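Local atomic coordinates of maternal effect protein oskar (Drosophila melanogaster, PDB entry 5A4A), a protein that helps induce the germline in the fly, its OSK domain having an SGNH hydrolase-like fold and probably binding RNA. Residues Y21-M33 and G78-I90. Residues are numbered along the deposited sequence; the frame is centred on the assembly and turned at random.
Sequences YLLDFPLMGDDFM and GTQIIVNIGSVDI
Met-28 and Ile-82 pair strands 25-29 and 80-84 in parallel (28° between their directions) at the core of this SGNH hydrolase-like domain. Met-28 N donates almost straight (174°) to Ile-82 O at 2.8 Å, while Pro-26 O accepts from Ile-82 N and Met-28 O from Asn-84 N. On one face Leu-27 and Ile-82 run alongside each other, Leu-27 CD2 lying 3.8 Å from Ile-82 CB. On the other, Met-28 has CG anti to its own backbone N and bends at chi3, which brings CE to 3.9 Å from Val-83 CG2. At the start of strand 25-29 the Phe-25 ring stands nearly perpendicular (82°) to the Gln-80 side-chain amide; the backbone carbonyl O of Gln-80 lies at the ring edge, in its plane, and Ile-82 CD1 approaches Phe-25 CB to 3.7 Å. Replacing Phe-25 by an alanine would strip off the ring, probably leaving Gln-80 CB without its packing partner and Ile-82 CD1 with only the CB contact to this residue. Where helix 31-40 begins, the Met-33 and Asn-84 side chains cross at about a right angle, Met-33 CG coming to 3.5 Å from Asn-84 CB; Asn-84 ND2 is hydrogen-bonded to Thr-120 OG1. Asp-30 OD1 accepts from Phe-32 N, the helix N-cap bond, and OD2 from two waters; one, 2.7 Å from OD2, accepts from Gly-86 N and Val-88 N.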
ATOM      1  N   TYR A  21     -10.642   0.530   5.835  1.00 10.19           N
ATOM      2  CA  TYR A  21     -11.188   1.725   5.184  1.00 10.71           C
ATOM      3  C   TYR A  21     -10.669   2.993   5.872  1.00 11.13           C
ATOM      4  O   TYR A  21     -10.432   3.008   7.083  1.00 13.38           O
ATOM      5  CB  TYR A  21     -12.711   1.735   5.299  1.00 16.19           C
ATOM      6  CG  TYR A  21     -13.473   1.025   4.202  1.00 16.61           C
ATOM      7  CD1 TYR A  21     -13.414  -0.357   4.070  1.00 18.56           C
ATOM      8  CD2 TYR A  21     -14.284   1.738   3.318  1.00 14.64           C
ATOM      9  CE1 TYR A  21     -14.125  -1.011   3.086  1.00 17.69           C
ATOM     10  CE2 TYR A  21     -15.003   1.088   2.324  1.00 14.00           C
ATOM     11  CZ  TYR A  21     -14.910  -0.290   2.217  1.00 19.33           C
ATOM     12  OH  TYR A  21     -15.610  -0.960   1.242  1.00 23.76           O
ATOM     13  N   LEU A  22     -10.540   4.070   5.107  1.00 10.85           N
ATOM     14  CA  LEU A  22     -10.160   5.352   5.664  1.00 19.09           C
ATOM     15  C   LEU A  22     -11.209   6.354   5.168  1.00 17.79           C
ATOM     16  O   LEU A  22     -11.318   6.588   3.966  1.00 14.56           O
ATOM     17  CB  LEU A  22      -8.751   5.701   5.172  1.00 19.84           C
ATOM     18  CG  LEU A  22      -7.857   6.806   5.748  1.00 27.69           C
ATOM     19  CD1 LEU A  22      -6.413   6.548   5.345  1.00 33.04           C
ATOM     20  CD2 LEU A  22      -8.253   8.147   5.251  1.00 22.15           C
ATOM     21  N   LEU A  23     -12.013   6.896   6.086  1.00 20.16           N
ATOM     22  CA  LEU A  23     -13.042   7.892   5.743  1.00 23.28           C
ATOM     23  C   LEU A  23     -13.960   7.460   4.594  1.00 22.88           C
ATOM     24  O   LEU A  23     -14.227   8.239   3.669  1.00 25.36           O
ATOM     25  CB  LEU A  23     -12.407   9.241   5.408  1.00 20.41           C
ATOM     26  CG  LEU A  23     -11.504   9.859   6.478  1.00 24.88           C
ATOM     27  CD1 LEU A  23     -10.940  11.175   5.996  1.00 24.62           C
ATOM     28  CD2 LEU A  23     -12.262  10.041   7.798  1.00 26.50           C
ATOM     29  N   ASP A  24     -14.424   6.217   4.669  1.00 22.22           N
ATOM     30  CA  ASP A  24     -15.288   5.606   3.660  1.00 18.11           C
ATOM     31  C   ASP A  24     -14.584   5.257   2.340  1.00 17.76           C
ATOM     32  O   ASP A  24     -15.229   4.770   1.420  1.00 19.90           O
ATOM     33  CB  ASP A  24     -16.569   6.426   3.413  1.00 26.06           C
ATOM     34  CG  ASP A  24     -17.422   6.579   4.664  1.00 35.41           C
ATOM     35  OD1 ASP A  24     -17.597   5.585   5.403  1.00 34.73           O
ATOM     36  OD2 ASP A  24     -17.920   7.702   4.908  1.00 37.71           O
ATOM     37  N   PHE A  25     -13.272   5.485   2.254  1.00 14.85           N
ATOM     38  CA  PHE A  25     -12.487   4.991   1.121  1.00 12.10           C
ATOM     39  C   PHE A  25     -11.880   3.626   1.447  1.00 11.39           C
ATOM     40  O   PHE A  25     -11.188   3.490   2.452  1.00 13.44           O
ATOM     41  CB  PHE A  25     -11.313   5.923   0.825  1.00 12.99           C
ATOM     42  CG  PHE A  25     -11.708   7.307   0.368  1.00 16.44           C
ATOM     43  CD1 PHE A  25     -11.979   7.569  -0.967  1.00 15.48           C
ATOM     44  CD2 PHE A  25     -11.760   8.352   1.271  1.00 18.10           C
ATOM     45  CE1 PHE A  25     -12.319   8.848  -1.383  1.00 16.04           C
ATOM     46  CE2 PHE A  25     -12.101   9.632   0.860  1.00 17.98           C
ATOM     47  CZ  PHE A  25     -12.379   9.874  -0.465  1.00 21.03           C
ATOM     48  N   PRO A  26     -12.096   2.618   0.584  1.00 11.36           N
ATOM     49  CA  PRO A  26     -11.334   1.381   0.794  1.00 11.68           C
ATOM     50  C   PRO A  26      -9.837   1.671   0.690  1.00 10.78           C
ATOM     51  O   PRO A  26      -9.442   2.541  -0.087  1.00 11.62           O
ATOM     52  CB  PRO A  26     -11.769   0.496  -0.383  1.00 15.05           C
ATOM     53  CG  PRO A  26     -13.116   1.037  -0.796  1.00 14.87           C
ATOM     54  CD  PRO A  26     -12.999   2.532  -0.579  1.00 13.98           C
ATOM     55  N   LEU A  27      -9.038   0.976   1.490  1.00  9.70           N
ATOM     56  CA  LEU A  27      -7.585   1.077   1.445  1.00  9.13           C
ATOM     57  C   LEU A  27      -7.032  -0.141   0.752  1.00 11.76           C
ATOM     58  O   LEU A  27      -7.397  -1.269   1.093  1.00 15.58           O
ATOM     59  CB  LEU A  27      -7.012   1.111   2.856  1.00 10.73           C
ATOM     60  CG  LEU A  27      -7.279   2.363   3.671  1.00 19.14           C
ATOM     61  CD1 LEU A  27      -6.842   2.127   5.102  1.00 18.22           C
ATOM     62  CD2 LEU A  27      -6.513   3.528   3.061  1.00 25.43           C
ATOM     63  N   MET A  28      -6.125   0.075  -0.194  1.00 10.35           N
ATOM     64  CA  MET A  28      -5.423  -1.054  -0.805  1.00 10.42           C
ATOM     65  C   MET A  28      -3.932  -0.913  -0.567  1.00 13.66           C
ATOM     66  O   MET A  28      -3.361   0.134  -0.818  1.00 14.13           O
ATOM     67  CB  MET A  28      -5.702  -1.139  -2.306  1.00 11.25           C
ATOM     68  CG  MET A  28      -4.947  -2.294  -2.969  1.00 13.33           C
ATOM     69  SD  MET A  28      -5.612  -2.757  -4.580  1.00 15.88           S
ATOM     70  CE  MET A  28      -5.142  -1.359  -5.604  1.00 12.92           C
ATOM     71  N   GLY A  29      -3.293  -1.958  -0.070  1.00 10.90           N
ATOM     72  CA  GLY A  29      -1.876  -1.846   0.225  1.00  8.83           C
ATOM     73  C   GLY A  29      -1.332  -3.120   0.826  1.00 10.00           C
ATOM     74  O   GLY A  29      -1.984  -4.143   0.782  1.00 10.86           O
ATOM     75  N   ASP A  30      -0.132  -3.028   1.387  1.00  8.39           N
ATOM     76  CA  ASP A  30       0.559  -4.180   1.972  1.00  8.96           C
ATOM     77  C   ASP A  30       0.585  -4.089   3.508  1.00  9.07           C
ATOM     78  O   ASP A  30      -0.295  -3.467   4.096  1.00 10.04           O
ATOM     79  CB  ASP A  30       1.961  -4.302   1.350  1.00 11.37           C
ATOM     80  CG  ASP A  30       2.760  -3.017   1.446  1.00  9.03           C
ATOM     81  OD1 ASP A  30       2.751  -2.385   2.523  1.00 11.43           O
ATOM     82  OD2 ASP A  30       3.406  -2.632   0.442  1.00 15.42           O
ATOM     83  N   ASP A  31       1.571  -4.705   4.170  1.00  9.59           N
ATOM     84  CA  ASP A  31       1.620  -4.656   5.635  1.00 11.97           C
ATOM     85  C   ASP A  31       1.633  -3.264   6.233  1.00 11.85           C
ATOM     86  O   ASP A  31       1.140  -3.085   7.341  1.00 10.51           O
ATOM     87  CB  ASP A  31       2.824  -5.406   6.201  1.00 10.24           C
ATOM     88  CG  ASP A  31       2.597  -6.896   6.284  1.00 13.04           C
ATOM     89  OD1 ASP A  31       1.842  -7.340   7.190  1.00 12.39           O
ATOM     90  OD2 ASP A  31       3.188  -7.619   5.454  1.00 10.73           O
ATOM     91  N   PHE A  32       2.208  -2.283   5.534  1.00 12.68           N
ATOM     92  CA  PHE A  32       2.289  -0.940   6.119  1.00  9.10           C
ATOM     93  C   PHE A  32       0.917  -0.307   6.325  1.00  9.49           C
ATOM     94  O   PHE A  32       0.602   0.158   7.416  1.00 11.18           O
ATOM     95  CB  PHE A  32       3.214  -0.016   5.323  1.00  9.53           C
ATOM     96  CG  PHE A  32       4.652  -0.435   5.364  1.00 10.26           C
ATOM     97  CD1 PHE A  32       5.389  -0.322   6.538  1.00 12.31           C
ATOM     98  CD2 PHE A  32       5.263  -0.953   4.239  1.00 14.27           C
ATOM     99  CE1 PHE A  32       6.711  -0.715   6.583  1.00 12.62           C
ATOM    100  CE2 PHE A  32       6.592  -1.347   4.279  1.00 15.53           C
ATOM    101  CZ  PHE A  32       7.311  -1.238   5.458  1.00 10.84           C
ATOM    102  N   MET A  33       0.100  -0.290   5.282  1.00 12.08           N
ATOM    103  CA  MET A  33      -1.258   0.206   5.432  1.00 12.24           C
ATOM    104  C   MET A  33      -2.139  -0.748   6.245  1.00 10.49           C
ATOM    105  O   MET A  33      -3.010  -0.296   6.978  1.00 10.14           O
ATOM    106  CB  MET A  33      -1.881   0.535   4.073  1.00 14.25           C
ATOM    107  CG  MET A  33      -1.303   1.793   3.428  1.00 18.65           C
ATOM    108  SD  MET A  33      -1.584   3.235   4.464  1.00 24.74           S
ATOM    109  CE  MET A  33      -3.338   3.059   4.702  1.00 19.17           C
ATOM    110  N   GLY A  78     -17.050   3.912 -10.123  1.00 22.87           N
ATOM    111  CA  GLY A  78     -16.708   5.179  -9.510  1.00 21.91           C
ATOM    112  C   GLY A  78     -16.161   5.079  -8.097  1.00 15.41           C
ATOM    113  O   GLY A  78     -15.814   6.097  -7.500  1.00 20.72           O
ATOM    114  N   THR A  79     -16.089   3.872  -7.540  1.00 15.53           N
ATOM    115  CA  THR A  79     -15.499   3.722  -6.208  1.00 12.52           C
ATOM    116  C   THR A  79     -14.067   4.242  -6.196  1.00 12.98           C
ATOM    117  O   THR A  79     -13.276   3.885  -7.063  1.00 15.01           O
ATOM    118  CB  THR A  79     -15.515   2.256  -5.735  1.00 14.32           C
ATOM    119  OG1 THR A  79     -16.871   1.818  -5.621  1.00 18.77           O
ATOM    120  CG2 THR A  79     -14.835   2.114  -4.375  1.00 17.35           C
ATOM    121  N   GLN A  80     -13.750   5.095  -5.223  1.00 12.60           N
ATOM    122  CA  GLN A  80     -12.400   5.622  -5.053  1.00 10.49           C
ATOM    123  C   GLN A  80     -11.658   4.813  -4.007  1.00 14.60           C
ATOM    124  O   GLN A  80     -12.174   4.584  -2.906  1.00 14.30           O
ATOM    125  CB  GLN A  80     -12.429   7.095  -4.642  1.00 11.22           C
ATOM    126  CG  GLN A  80     -13.043   8.024  -5.687  1.00 12.91           C
ATOM    127  CD  GLN A  80     -13.316   9.405  -5.133  1.00 19.91           C
ATOM    128  OE1 GLN A  80     -12.459  10.291  -5.183  1.00 24.51           O
ATOM    129  NE2 GLN A  80     -14.518   9.601  -4.604  1.00 21.17           N
ATOM    130  N   ILE A  81     -10.453   4.372  -4.366  1.00  9.75           N
ATOM    131  CA  ILE A  81      -9.652   3.520  -3.489  1.00  7.59           C
ATOM    132  C   ILE A  81      -8.325   4.201  -3.173  1.00  8.10           C
ATOM    133  O   ILE A  81      -7.622   4.629  -4.083  1.00 11.54           O
ATOM    134  CB  ILE A  81      -9.361   2.158  -4.176  1.00 11.57           C
ATOM    135  CG1 ILE A  81     -10.673   1.443  -4.546  1.00 16.17           C
ATOM    136  CG2 ILE A  81      -8.452   1.267  -3.298  1.00 10.44           C
ATOM    137  CD1 ILE A  81     -10.472   0.145  -5.338  1.00 11.77           C
ATOM    138  N   ILE A  82      -7.978   4.306  -1.890  1.00 10.56           N
ATOM    139  CA  ILE A  82      -6.678   4.864  -1.526  1.00  8.65           C
ATOM    140  C   ILE A  82      -5.620   3.761  -1.605  1.00  9.68           C
ATOM    141  O   ILE A  82      -5.729   2.730  -0.942  1.00 11.81           O
ATOM    142  CB  ILE A  82      -6.700   5.520  -0.123  1.00  8.99           C
ATOM    143  CG1 ILE A  82      -7.703   6.689  -0.102  1.00 11.52           C
ATOM    144  CG2 ILE A  82      -5.306   6.010   0.264  1.00 10.76           C
ATOM    145  CD1 ILE A  82      -7.908   7.334   1.279  1.00 11.60           C
ATOM    146  N   VAL A  83      -4.589   4.000  -2.411  1.00 12.95           N
ATOM    147  CA  VAL A  83      -3.600   2.974  -2.743  1.00 11.78           C
ATOM    148  C   VAL A  83      -2.203   3.295  -2.226  1.00 10.06           C
ATOM    149  O   VAL A  83      -1.692   4.396  -2.432  1.00  9.99           O
ATOM    150  CB  VAL A  83      -3.508   2.803  -4.269  1.00 14.00           C
ATOM    151  CG1 VAL A  83      -2.459   1.748  -4.635  1.00 13.94           C
ATOM    152  CG2 VAL A  83      -4.878   2.437  -4.844  1.00 12.56           C
ATOM    153  N   ASN A  84      -1.595   2.332  -1.535  1.00 10.14           N
ATOM    154  CA  ASN A  84      -0.174   2.414  -1.202  1.00 12.85           C
ATOM    155  C   ASN A  84       0.463   1.089  -1.588  1.00 10.21           C
ATOM    156  O   ASN A  84       0.330   0.094  -0.874  1.00 11.05           O
ATOM    157  CB  ASN A  84       0.030   2.682   0.298  1.00 10.52           C
ATOM    158  CG  ASN A  84       1.496   2.875   0.662  1.00  9.10           C
ATOM    159  OD1 ASN A  84       2.132   1.982   1.236  1.00 12.14           O
ATOM    160  ND2 ASN A  84       2.043   4.043   0.327  1.00 10.42           N
ATOM    161  N   ILE A  85       1.142   1.066  -2.725  1.00 13.94           N
ATOM    162  CA  ILE A  85       1.582  -0.196  -3.297  1.00 10.57           C
ATOM    163  C   ILE A  85       2.961  -0.038  -3.946  1.00  8.90           C
ATOM    164  O   ILE A  85       3.262   0.990  -4.570  1.00  9.97           O
ATOM    165  CB  ILE A  85       0.511  -0.730  -4.303  1.00  9.84           C
ATOM    166  CG1 ILE A  85       0.635  -2.240  -4.533  1.00  9.34           C
ATOM    167  CG2 ILE A  85       0.533   0.051  -5.623  1.00 13.05           C
ATOM    168  CD1 ILE A  85       0.247  -3.080  -3.320  1.00 11.26           C
ATOM    169  N   GLY A  86       3.802  -1.049  -3.781  1.00 13.18           N
ATOM    170  CA  GLY A  86       5.130  -1.027  -4.366  1.00 15.46           C
ATOM    171  C   GLY A  86       6.247  -1.385  -3.404  1.00 14.18           C
ATOM    172  O   GLY A  86       7.319  -1.805  -3.849  1.00 10.80           O
ATOM    173  N   SER A  87       6.026  -1.194  -2.100  1.00 11.33           N
ATOM    174  CA  SER A  87       7.068  -1.501  -1.116  1.00 12.49           C
ATOM    175  C   SER A  87       7.504  -2.953  -1.207  1.00 12.09           C
ATOM    176  O   SER A  87       8.692  -3.244  -1.096  1.00 13.42           O
ATOM    177  CB  SER A  87       6.635  -1.189   0.328  1.00 10.80           C
ATOM    178  OG  SER A  87       6.523   0.206   0.530  1.00 14.75           O
ATOM    179  N   VAL A  88       6.551  -3.862  -1.416  1.00 11.90           N
ATOM    180  CA  VAL A  88       6.889  -5.287  -1.471  1.00 13.09           C
ATOM    181  C   VAL A  88       7.731  -5.588  -2.717  1.00 11.89           C
ATOM    182  O   VAL A  88       8.732  -6.299  -2.632  1.00 14.06           O
ATOM    183  CB  VAL A  88       5.647  -6.199  -1.439  1.00 11.20           C
ATOM    184  CG1 VAL A  88       6.074  -7.675  -1.451  1.00 14.31           C
ATOM    185  CG2 VAL A  88       4.813  -5.932  -0.189  1.00 10.61           C
ATOM    186  N   ASP A  89       7.331  -5.032  -3.861  1.00 10.76           N
ATOM    187  CA  ASP A  89       8.118  -5.170  -5.090  1.00 12.85           C
ATOM    188  C   ASP A  89       9.558  -4.723  -4.869  1.00 12.55           C
ATOM    189  O   ASP A  89      10.497  -5.392  -5.298  1.00 15.20           O
ATOM    190  CB  ASP A  89       7.530  -4.335  -6.231  1.00 12.89           C
ATOM    191  CG  ASP A  89       6.133  -4.776  -6.628  1.00 19.56           C
ATOM    192  OD1 ASP A  89       5.181  -4.447  -5.895  1.00 16.16           O
ATOM    193  OD2 ASP A  89       5.987  -5.430  -7.681  1.00 25.25           O
ATOM    194  N   ILE A  90       9.724  -3.585  -4.201  1.00 11.74           N
ATOM    195  CA  ILE A  90      11.054  -3.039  -3.969  1.00 11.20           C
ATOM    196  C   ILE A  90      11.834  -3.928  -3.006  1.00 11.42           C
ATOM    197  O   ILE A  90      12.989  -4.246  -3.264  1.00 14.56           O
ATOM    198  CB  ILE A  90      10.994  -1.584  -3.476  1.00 16.28           C
ATOM    199  CG1 ILE A  90      10.545  -0.695  -4.643  1.00 12.72           C
ATOM    200  CG2 ILE A  90      12.355  -1.134  -2.942  1.00 13.98           C
ATOM    201  CD1 ILE A  90      10.464   0.776  -4.333  1.00 18.42           C
TER
HETATM  202  O   HOH W   1     -14.965   5.305  -1.915  1.00 30.23           O
HETATM  203  O   HOH W   2       1.037  -0.415   2.433  1.00  8.42           O
HETATM  204  O   HOH W   3       3.639  -3.354  -2.156  1.00 10.47           O
HETATM  205  O   HOH W   4       3.802  -0.059  -0.190  1.00 10.68           O